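Local coordinates for protein sensor-type histidine kinase PrrB (Mycobacterium tuberculosis, PDB 1YSR) that acts as a membrane sensor histidine kinase, its C-terminal domain binding the ATP used to phosphorylate a histidine in a two-component regulatory system, at residues G63-Q68 with D83-G88. Residues are numbered along the deposited sequence; the frame is centred on the assembly and turned at random.
Sequences GATLVQ and DDNGSG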
# COMPACT_ATOMS: atom_id res chain seq x y z
N GLY A 63 11.46 13.09 20.52
CA GLY A 63 12.51 13.98 20.07
C GLY A 63 13.52 13.28 19.19
O GLY A 63 14.66 13.75 19.05
N ALA A 64 13.13 12.15 18.59
CA ALA A 64 14.03 11.40 17.68
C ALA A 64 14.55 12.26 16.54
O ALA A 64 13.75 12.99 15.88
CB ALA A 64 13.28 10.17 17.10
N THR A 65 15.85 12.09 16.23
CA THR A 65 16.47 12.65 15.02
C THR A 65 16.90 11.54 14.09
O THR A 65 17.34 11.80 12.95
CB THR A 65 17.79 13.46 15.37
OG1 THR A 65 18.68 12.57 16.04
CG2 THR A 65 17.48 14.58 16.31
N LEU A 66 16.83 10.29 14.56
CA LEU A 66 17.17 9.11 13.75
C LEU A 66 16.08 8.04 14.00
O LEU A 66 15.70 7.74 15.16
CB LEU A 66 18.58 8.52 14.10
CG LEU A 66 19.03 7.20 13.49
CD1 LEU A 66 19.43 7.48 12.04
CD2 LEU A 66 20.31 6.71 14.27
N VAL A 67 15.55 7.54 12.89
CA VAL A 67 14.56 6.46 12.85
C VAL A 67 14.94 5.45 11.77
O VAL A 67 15.33 5.85 10.65
CB VAL A 67 13.14 7.02 12.52
CG1 VAL A 67 12.15 5.86 12.24
CG2 VAL A 67 12.65 7.94 13.65
N GLN A 68 14.84 4.17 12.07
CA GLN A 68 15.09 3.12 11.11
C GLN A 68 13.90 2.22 11.12
O GLN A 68 13.48 1.75 12.23
CB GLN A 68 16.30 2.27 11.53
CG GLN A 68 17.61 3.09 11.40
CD GLN A 68 18.83 2.31 11.89
OE1 GLN A 68 18.72 1.25 12.54
NE2 GLN A 68 20.00 2.82 11.57
N ASP A 83 12.50 1.66 14.92
CA ASP A 83 13.52 1.98 15.97
C ASP A 83 13.88 3.47 15.98
O ASP A 83 14.00 4.05 14.91
CB ASP A 83 14.81 1.18 15.64
CG ASP A 83 14.76 -0.21 16.15
OD1 ASP A 83 15.07 -0.40 17.33
OD2 ASP A 83 14.43 -1.12 15.35
N ASP A 84 14.01 4.11 17.14
CA ASP A 84 14.36 5.54 17.14
C ASP A 84 15.45 5.82 18.21
O ASP A 84 15.73 4.97 19.07
CB ASP A 84 13.14 6.47 17.29
CG ASP A 84 12.52 6.39 18.68
OD1 ASP A 84 13.17 6.77 19.68
OD2 ASP A 84 11.37 5.93 18.81
N ASN A 85 16.05 7.00 18.09
CA ASN A 85 17.16 7.41 18.96
C ASN A 85 16.64 8.47 19.94
O ASN A 85 17.41 9.25 20.51
CB ASN A 85 18.34 7.96 18.10
CG ASN A 85 18.07 9.37 17.58
OD1 ASN A 85 16.91 9.78 17.45
ND2 ASN A 85 19.13 10.15 17.32
N GLY A 86 15.33 8.50 20.15
CA GLY A 86 14.72 9.46 21.08
C GLY A 86 14.84 9.03 22.54
O GLY A 86 15.71 8.20 22.90
N SER A 87 14.03 9.66 23.38
CA SER A 87 13.88 9.47 24.83
C SER A 87 13.48 8.06 25.24
O SER A 87 13.83 7.56 26.33
CB SER A 87 12.76 10.41 25.34
OG SER A 87 13.00 11.76 25.04
N GLY A 88 12.75 7.38 24.37
CA GLY A 88 12.33 6.06 24.74
C GLY A 88 11.06 6.09 25.59
O GLY A 88 10.47 7.14 25.88
O HOH W 1 14.18 -0.96 12.78
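The carboxamide of Asn-85 has Leu-66 over one face and Thr-65 at its edge. Leu-66 CB sits above the amide carbon, 3.6 Å from Asn-85 CG. From that same face Leu-66 N donates to Asn-85 OD1 at 2.9 Å, 60° out of the carbonyl plane and so not on a lone pair. An in-plane lone pair of the same oxygen takes Thr-65 N, 2.8 Å from Asn-85 OD1. Because both backbone N-H groups can only donate, they identify the oxygen end and so fix the flip of the amide; Thr-65 OG1, a hydroxyl that could serve either way, then accepts from Asn-85 ND2 at 2.8 Å, just 8° out of the amide plane. The bond from CA to CB of Asn-85 points toward 63-68, and CG takes the crowded position between backbone N and carbonyl carbon (chi1 76°), which sets the amide against Thr-65 and Leu-66.

Asp-84 to Gly-88 spell DxGxG, the G1 box of the Bergerat ATP-binding fold, and follow the second strand of the antiparallel hairpin 66-74/77-84. Pairing ends in Asn-85 N to Leu-66 O, 3.0 Å, after the hydrogen-bonded pair Gln-68/Asp-83, whose Gln-68 N reaches Asp-83 O at 3.0 Å. Asp-84, the position that in relatives recognises adenine, forms an Asx turn: its OD1 accepts Gly-86 N at 2.8 Å through the anti lone pair, and Ala-140 N is a second donor. Its CB rests on Ala-64 CB (3.7 Å), and both side chains touch Ala-58 of helix 44-61. On the opposite sheet face, Asp-83 bonds Ser-135 through OD1 and Arg-141, in a salt bridge, through OD2, while a water links that OD2 to Gln-68 O.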